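Local coordinates for protein halogenase PltM (Pseudomonas fluorescens, PDB 6BZN) that halogenates phenolic substrates, with chloride, bromide or iodide as the halogen source, as a FAD-binding flavoprotein, at residues 22-30 with 183-193; 329-337 with 377-386. All blocks are in the same frame, centred on the assembly; numbering follows the deposited sequence.

In the fold
Both contacts reach the same parallel sheet, in which strands 24-29, 188-191 and 336-338 lie side by side in that order. Contact 1 joins the first two; contact 2 ties the loop leading into the third to the start of helix 383-406. Their centres are 15 Å apart, and they touch directly: Arg335 NH1 reaches Ala187 O at 2.8 Å, Asp191 N meets Cys337 O at 2.9 Å, and the Phe188 ring packs against Trp377 and Phe382. Gly30 lies about 4 Å from the side chain of Asp53, and the side chain of Ala192 about 4 Å from that of Ala34, both FAD-binding residues, whereas a calcium ion sits on Asp25 at the other end.

Contact 1. Residues 22-30 with 183-193; sequences NQYDVIIIG and PVKAAFIIDAA. With CA (calcium ion), chain E.
Ile27 packs its CD1 between Ala186 CB, at 3.7 Å, and Val184 CG2, at 3.8 Å, while its CG2 branch turns to the CD1 of Ile189. With CG1 set opposite the carbonyl carbon (chi1 -72°), the side chain reaches toward residues 184-186, which precede its strand partner Ile189 in sequence. Cutting this side chain back to an alanine is likely to open a gap beside Val184 and Ala186 and to leave Ile189 CD1 without one of its neighbours. Ile189 CD1 also meets Ile29 CD1 at 3.6 Å, the two side chains crossing at a slant. On the other face Val26 CG1 touches Ile190 CD1, and Ile28 CG2 touches Ala192 CB.

The backbones hold these side chains in parallel register: Ile27 N donates to Phe188 O, Ile190 N to Ile27 O at 2.8 Å, and Ile29 N to Ile190 O, all nearly straight. Ala192 N closes on Ile29 O at 2.7 Å with a more bent angle of 135°. Beyond it Asp191 OD1 accepts from Ala193 N at 2.9 Å, an Asx turn, while OD2 is hydrogen-bonded to Ser197 OG. At the opposite end both segments turn a corner, at Asp25 and Ala187; there Asp25 binds calcium through both carboxylate oxygens, OD2 being the nearer at 2.3 Å, with Asn48 N also bonded to OD2. Further out, strand 49-52 pairs with the far edge of strand 24-29. This parallel sheet, with Gly30 opening a GxGxxG sequence that runs into helix 33-44, is consistent with the Rossmann-type FAD-binding fold of flavin-dependent halogenases.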
# COMPACT_ATOMS: atom_id res chain seq x y z
N ASN A 22 -1.49 26.21 -24.30
CA ASN A 22 -1.69 25.39 -23.07
C ASN A 22 -2.86 25.91 -22.26
O ASN A 22 -2.73 26.95 -21.61
CB ASN A 22 -0.44 25.39 -22.16
CG ASN A 22 0.63 24.38 -22.59
OD1 ASN A 22 0.46 23.62 -23.54
ND2 ASN A 22 1.76 24.38 -21.87
N GLN A 23 -4.00 25.21 -22.28
CA GLN A 23 -5.09 25.60 -21.39
C GLN A 23 -4.91 25.19 -19.92
O GLN A 23 -5.51 25.83 -19.07
CB GLN A 23 -6.51 25.28 -21.90
CG GLN A 23 -6.82 23.98 -22.65
CD GLN A 23 -8.25 24.03 -23.19
OE1 GLN A 23 -8.54 23.53 -24.28
NE2 GLN A 23 -9.14 24.69 -22.45
N TYR A 24 -4.07 24.20 -19.61
CA TYR A 24 -3.78 23.84 -18.21
C TYR A 24 -2.28 23.80 -17.92
O TYR A 24 -1.46 23.77 -18.85
CB TYR A 24 -4.42 22.49 -17.83
CG TYR A 24 -5.91 22.49 -18.05
CD1 TYR A 24 -6.78 22.90 -17.04
CD2 TYR A 24 -6.44 22.13 -19.28
CE1 TYR A 24 -8.15 22.94 -17.25
CE2 TYR A 24 -7.80 22.17 -19.51
CZ TYR A 24 -8.65 22.55 -18.49
OH TYR A 24 -10.01 22.57 -18.74
N ASP A 25 -1.91 23.83 -16.64
CA ASP A 25 -0.53 23.55 -16.25
C ASP A 25 -0.27 22.05 -16.25
O ASP A 25 0.71 21.59 -16.82
CB ASP A 25 -0.22 24.13 -14.87
CG ASP A 25 -0.23 25.65 -14.87
OD1 ASP A 25 0.68 26.24 -15.48
OD2 ASP A 25 -1.16 26.22 -14.28
N VAL A 26 -1.17 21.30 -15.62
CA VAL A 26 -1.03 19.86 -15.46
C VAL A 26 -2.34 19.12 -15.76
O VAL A 26 -3.41 19.54 -15.33
CB VAL A 26 -0.57 19.49 -14.02
CG1 VAL A 26 -0.29 18.00 -13.90
CG2 VAL A 26 0.67 20.28 -13.63
N ILE A 27 -2.23 18.03 -16.52
CA ILE A 27 -3.30 17.06 -16.68
C ILE A 27 -2.96 15.85 -15.82
O ILE A 27 -1.80 15.38 -15.79
CB ILE A 27 -3.51 16.68 -18.16
CG1 ILE A 27 -4.15 17.86 -18.89
CG2 ILE A 27 -4.41 15.46 -18.30
CD1 ILE A 27 -4.01 17.81 -20.40
N ILE A 28 -3.96 15.36 -15.09
CA ILE A 28 -3.82 14.18 -14.24
C ILE A 28 -4.80 13.13 -14.74
O ILE A 28 -5.99 13.40 -14.82
CB ILE A 28 -4.12 14.51 -12.77
CG1 ILE A 28 -3.12 15.55 -12.24
CG2 ILE A 28 -4.02 13.26 -11.89
CD1 ILE A 28 -3.47 16.10 -10.88
N ILE A 29 -4.29 11.95 -15.08
CA ILE A 29 -5.14 10.82 -15.46
C ILE A 29 -5.44 10.01 -14.20
O ILE A 29 -4.52 9.52 -13.55
CB ILE A 29 -4.48 9.91 -16.52
CG1 ILE A 29 -4.03 10.71 -17.75
CG2 ILE A 29 -5.46 8.84 -16.98
CD1 ILE A 29 -2.95 10.00 -18.52
N GLY A 30 -6.72 9.86 -13.88
CA GLY A 30 -7.19 9.11 -12.71
C GLY A 30 -7.70 10.02 -11.60
O GLY A 30 -7.00 10.95 -11.18
N PRO A 183 -9.56 19.02 -28.08
CA PRO A 183 -8.38 18.55 -27.33
C PRO A 183 -8.00 19.49 -26.19
O PRO A 183 -8.29 20.68 -26.24
CB PRO A 183 -7.26 18.51 -28.39
CG PRO A 183 -7.91 18.80 -29.71
CD PRO A 183 -9.21 19.48 -29.44
N VAL A 184 -7.35 18.95 -25.17
CA VAL A 184 -6.86 19.77 -24.06
C VAL A 184 -5.35 19.72 -24.04
O VAL A 184 -4.77 18.71 -24.43
CB VAL A 184 -7.48 19.37 -22.71
CG1 VAL A 184 -8.97 19.69 -22.71
CG2 VAL A 184 -7.24 17.90 -22.38
N LYS A 185 -4.73 20.81 -23.61
CA LYS A 185 -3.29 20.97 -23.64
C LYS A 185 -2.76 21.33 -22.25
O LYS A 185 -3.43 22.01 -21.47
CB LYS A 185 -2.88 22.04 -24.66
CG LYS A 185 -3.29 21.74 -26.10
CD LYS A 185 -2.89 22.87 -27.05
CE LYS A 185 -1.37 22.96 -27.20
NZ LYS A 185 -0.91 23.72 -28.41
N ALA A 186 -1.56 20.84 -21.94
CA ALA A 186 -0.91 21.17 -20.69
C ALA A 186 0.61 21.16 -20.81
O ALA A 186 1.17 20.71 -21.83
CB ALA A 186 -1.35 20.22 -19.59
N ALA A 187 1.26 21.67 -19.78
CA ALA A 187 2.72 21.61 -19.72
C ALA A 187 3.24 20.22 -19.34
O ALA A 187 4.38 19.88 -19.66
CB ALA A 187 3.26 22.65 -18.75
N PHE A 188 2.41 19.43 -18.65
CA PHE A 188 2.87 18.20 -17.99
C PHE A 188 1.69 17.26 -17.74
O PHE A 188 0.57 17.73 -17.49
CB PHE A 188 3.50 18.57 -16.66
CG PHE A 188 4.40 17.52 -16.05
CD1 PHE A 188 5.64 17.26 -16.60
CD2 PHE A 188 4.03 16.85 -14.89
CE1 PHE A 188 6.50 16.32 -16.02
CE2 PHE A 188 4.88 15.93 -14.29
CZ PHE A 188 6.12 15.66 -14.86
N ILE A 189 1.94 15.96 -17.81
CA ILE A 189 0.88 14.97 -17.57
C ILE A 189 1.33 13.98 -16.48
O ILE A 189 2.45 13.48 -16.51
CB ILE A 189 0.41 14.27 -18.87
CG1 ILE A 189 -0.80 13.37 -18.59
CG2 ILE A 189 1.50 13.47 -19.58
CD1 ILE A 189 -1.65 13.11 -19.83
N ILE A 190 0.47 13.77 -15.50
CA ILE A 190 0.72 12.81 -14.41
C ILE A 190 -0.24 11.65 -14.57
O ILE A 190 -1.45 11.85 -14.61
CB ILE A 190 0.54 13.47 -13.04
CG1 ILE A 190 1.57 14.58 -12.88
CG2 ILE A 190 0.70 12.45 -11.90
CD1 ILE A 190 1.33 15.49 -11.70
N ASP A 191 0.30 10.44 -14.67
CA ASP A 191 -0.52 9.25 -14.73
C ASP A 191 -0.76 8.73 -13.32
O ASP A 191 0.12 8.09 -12.71
CB ASP A 191 0.12 8.15 -15.58
CG ASP A 191 -0.87 7.05 -15.95
OD1 ASP A 191 -1.85 6.81 -15.21
OD2 ASP A 191 -0.66 6.43 -17.02
N ALA A 192 -1.97 8.96 -12.82
CA ALA A 192 -2.40 8.54 -11.50
C ALA A 192 -3.37 7.37 -11.59
O ALA A 192 -4.10 7.08 -10.65
CB ALA A 192 -3.05 9.72 -10.77
N ALA A 193 -3.37 6.67 -12.73
CA ALA A 193 -4.21 5.49 -12.91
C ALA A 193 -3.48 4.25 -12.34
O ALA A 193 -2.43 4.35 -11.75
CB ALA A 193 -4.53 5.32 -14.38
CA CA E . -0.75 28.36 -15.09
O HOH W 1 -1.40 27.47 -17.15

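Contact 2. Residues 329-337 with 377-386; sequences VQNVGDRFC and WQREQFIEVE
The backbones approach most closely at Asp334 and Gln378, whose CA atoms are 4.0 Å apart, and approach again at Asn331 and Glu386, where the loop passes the first turn of helix 383-406. Glu386 OE2 accepts from Asn331 N at 2.9 Å and, from the opposite face of the carboxylate plane, from Arg379 NH1; a weak bond from Val332 N adds to the grip. Arg379 holds the carboxylate end-on, NH1 to OE2 at 2.8 Å and NH2 to OE1, a salt bridge within 377-386 that probably keeps both groups charged. Its extended chain, with CG opposite the backbone N (chi1 169°), carries the guanidinium to the loop, where NH1 also donates to Val332 O at 2.9 Å, from above the carbonyl plane. The Gln330 amide stacks over one face of this guanidinium, planes 19° apart, and water 2 links Val329 O to Glu386 OE1.

The elements joined here are the loop feeding strand 336-338, an outermost strand of the parallel sheet, and the 3-10 turn 379-381 that runs into helix 383-406 with Phe382 as N-cap residue. Val332 points into this junction, its CB 3.9 Å from Phe382 CB and its CG2 against Arg379 NH1. Cys337 SG rests on Val385 CG1 at 4.0 Å.

Asp334 OD1 accepts from Arg379 N at 2.8 Å, at the start of the 3-10 turn. The guanidinium of Arg335 lies nearly parallel to the indole of Trp377, planes 18° apart, its centre over CB and only NH1 over the ring, 3.4 Å from CD1. That NH1 is bonded to Ala187 O, NH2 to Asp171 O, and NE through water 4 to Trp377 O.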
# COMPACT_ATOMS: atom_id res chain seq x y z
N VAL A 329 10.77 0.29 -16.24
CA VAL A 329 12.18 0.59 -16.42
C VAL A 329 12.50 2.08 -16.20
O VAL A 329 13.63 2.43 -15.85
CB VAL A 329 12.71 0.10 -17.80
CG1 VAL A 329 12.48 -1.40 -17.96
CG2 VAL A 329 12.05 0.83 -18.96
N GLN A 330 11.51 2.94 -16.43
CA GLN A 330 11.58 4.38 -16.16
C GLN A 330 10.16 4.81 -15.84
O GLN A 330 9.21 4.10 -16.16
CB GLN A 330 12.02 5.17 -17.40
CG GLN A 330 13.46 4.96 -17.84
CD GLN A 330 13.85 5.86 -19.01
OE1 GLN A 330 13.00 6.33 -19.76
NE2 GLN A 330 15.14 6.10 -19.16
N ASN A 331 10.02 5.97 -15.21
CA ASN A 331 8.68 6.52 -15.01
C ASN A 331 8.55 8.02 -15.03
O ASN A 331 7.50 8.54 -14.70
CB ASN A 331 8.09 5.93 -13.71
CG ASN A 331 8.59 6.63 -12.46
OD1 ASN A 331 9.65 7.24 -12.47
ND2 ASN A 331 7.83 6.53 -11.37
N VAL A 332 9.60 8.74 -15.43
CA VAL A 332 9.52 10.18 -15.62
C VAL A 332 10.15 10.52 -16.97
O VAL A 332 11.04 9.81 -17.45
CB VAL A 332 10.22 10.97 -14.49
CG1 VAL A 332 9.61 10.64 -13.13
CG2 VAL A 332 11.72 10.70 -14.45
N GLY A 333 9.67 11.60 -17.55
CA GLY A 333 10.28 12.20 -18.75
C GLY A 333 10.24 13.70 -18.64
O GLY A 333 9.86 14.24 -17.60
N ASP A 334 10.60 14.38 -19.72
CA ASP A 334 10.51 15.84 -19.78
C ASP A 334 9.10 16.32 -19.44
O ASP A 334 8.94 17.31 -18.72
CB ASP A 334 10.86 16.35 -21.20
CG ASP A 334 12.34 16.17 -21.57
OD1 ASP A 334 13.15 15.75 -20.71
OD2 ASP A 334 12.69 16.46 -22.73
N ARG A 335 8.09 15.62 -19.97
CA ARG A 335 6.70 16.08 -19.91
C ARG A 335 5.72 15.14 -19.21
O ARG A 335 4.51 15.36 -19.29
CB ARG A 335 6.19 16.36 -21.33
CG ARG A 335 6.98 17.44 -22.07
CD ARG A 335 6.65 18.80 -21.50
NE ARG A 335 7.35 19.91 -22.16
CZ ARG A 335 7.05 21.20 -21.99
NH1 ARG A 335 6.05 21.59 -21.20
NH2 ARG A 335 7.75 22.14 -22.64
N PHE A 336 6.21 14.13 -18.50
CA PHE A 336 5.32 13.21 -17.80
C PHE A 336 5.94 12.63 -16.55
O PHE A 336 7.15 12.61 -16.39
CB PHE A 336 4.84 12.07 -18.70
CG PHE A 336 5.92 11.07 -19.03
CD1 PHE A 336 6.14 9.97 -18.20
CD2 PHE A 336 6.71 11.22 -20.15
CE1 PHE A 336 7.13 9.04 -18.50
CE2 PHE A 336 7.70 10.29 -20.45
CZ PHE A 336 7.91 9.20 -19.62
N CYS A 337 5.06 12.14 -15.69
CA CYS A 337 5.44 11.30 -14.57
C CYS A 337 4.34 10.27 -14.37
O CYS A 337 3.14 10.61 -14.41
CB CYS A 337 5.65 12.12 -13.30
SG CYS A 337 5.86 11.10 -11.81
N TRP A 377 11.14 22.06 -18.23
CA TRP A 377 10.54 20.73 -18.22
C TRP A 377 11.52 19.72 -18.81
O TRP A 377 11.51 19.44 -20.01
CB TRP A 377 9.23 20.77 -18.99
CG TRP A 377 8.23 21.69 -18.37
CD1 TRP A 377 7.96 22.98 -18.72
CD2 TRP A 377 7.37 21.40 -17.26
NE1 TRP A 377 6.97 23.50 -17.92
CE2 TRP A 377 6.60 22.55 -17.01
CE3 TRP A 377 7.18 20.27 -16.46
CZ2 TRP A 377 5.64 22.60 -15.99
CZ3 TRP A 377 6.22 20.33 -15.44
CH2 TRP A 377 5.47 21.48 -15.22
N GLN A 378 12.37 19.20 -17.93
CA GLN A 378 13.40 18.24 -18.31
C GLN A 378 13.37 17.04 -17.37
O GLN A 378 13.21 17.20 -16.15
CB GLN A 378 14.78 18.89 -18.26
CG GLN A 378 14.95 20.06 -19.24
CD GLN A 378 15.06 19.59 -20.68
OE1 GLN A 378 15.95 18.81 -21.01
NE2 GLN A 378 14.16 20.05 -21.55
N ARG A 379 13.57 15.85 -17.94
CA ARG A 379 13.58 14.59 -17.19
C ARG A 379 14.42 14.67 -15.91
O ARG A 379 13.99 14.20 -14.85
CB ARG A 379 14.09 13.45 -18.08
CG ARG A 379 14.40 12.14 -17.36
CD ARG A 379 14.71 11.01 -18.33
NE ARG A 379 15.51 9.98 -17.66
CZ ARG A 379 15.03 9.03 -16.85
NH1 ARG A 379 13.72 8.93 -16.59
NH2 ARG A 379 15.85 8.17 -16.30
N GLU A 380 15.63 15.24 -16.02
CA GLU A 380 16.55 15.26 -14.89
C GLU A 380 15.99 15.97 -13.64
O GLU A 380 16.34 15.61 -12.53
CB GLU A 380 17.92 15.86 -15.30
CG GLU A 380 19.07 15.57 -14.33
CD GLU A 380 19.50 14.10 -14.23
OE1 GLU A 380 19.03 13.23 -15.01
OE2 GLU A 380 20.32 13.80 -13.33
N GLN A 381 15.07 16.92 -13.83
CA GLN A 381 14.42 17.59 -12.70
C GLN A 381 13.62 16.61 -11.85
O GLN A 381 13.41 16.87 -10.68
CB GLN A 381 13.47 18.70 -13.18
CG GLN A 381 14.16 19.88 -13.86
CD GLN A 381 13.21 20.67 -14.75
OE1 GLN A 381 13.50 20.90 -15.94
NE2 GLN A 381 12.07 21.06 -14.21
N PHE A 382 13.15 15.52 -12.45
CA PHE A 382 12.27 14.56 -11.75
C PHE A 382 12.97 13.25 -11.40
O PHE A 382 12.33 12.31 -10.94
CB PHE A 382 11.03 14.32 -12.61
CG PHE A 382 10.35 15.60 -13.04
CD1 PHE A 382 9.70 16.39 -12.12
CD2 PHE A 382 10.38 16.01 -14.37
CE1 PHE A 382 9.09 17.58 -12.50
CE2 PHE A 382 9.78 17.19 -14.76
CZ PHE A 382 9.14 17.98 -13.82
N ILE A 383 14.29 13.21 -11.56
CA ILE A 383 15.02 11.94 -11.45
C ILE A 383 14.89 11.30 -10.06
O ILE A 383 14.82 10.09 -9.95
CB ILE A 383 16.50 12.08 -11.87
CG1 ILE A 383 17.13 10.71 -12.13
CG2 ILE A 383 17.32 12.87 -10.86
CD1 ILE A 383 16.61 10.02 -13.37
N GLU A 384 14.82 12.11 -9.01
CA GLU A 384 14.69 11.56 -7.67
C GLU A 384 13.29 10.98 -7.40
O GLU A 384 13.14 10.13 -6.52
CB GLU A 384 15.06 12.60 -6.61
CG GLU A 384 16.53 13.04 -6.69
CD GLU A 384 17.54 11.93 -6.42
OE1 GLU A 384 17.25 11.01 -5.62
OE2 GLU A 384 18.66 11.98 -7.01
N VAL A 385 12.29 11.43 -8.16
CA VAL A 385 10.97 10.80 -8.11
C VAL A 385 11.07 9.37 -8.65
O VAL A 385 10.56 8.41 -8.04
CB VAL A 385 9.91 11.64 -8.86
CG1 VAL A 385 8.57 10.95 -8.88
CG2 VAL A 385 9.76 13.00 -8.20
N GLU A 386 11.75 9.21 -9.78
CA GLU A 386 11.98 7.88 -10.34
C GLU A 386 12.81 6.98 -9.43
O GLU A 386 12.50 5.81 -9.26
CB GLU A 386 12.68 8.00 -11.69
CG GLU A 386 12.90 6.68 -12.39
CD GLU A 386 13.40 6.88 -13.80
OE1 GLU A 386 14.62 6.78 -14.02
OE2 GLU A 386 12.57 7.18 -14.68
O HOH W 2 15.45 4.37 -15.04
O HOH W 3 15.65 15.79 -21.13
O HOH W 4 10.21 19.55 -22.79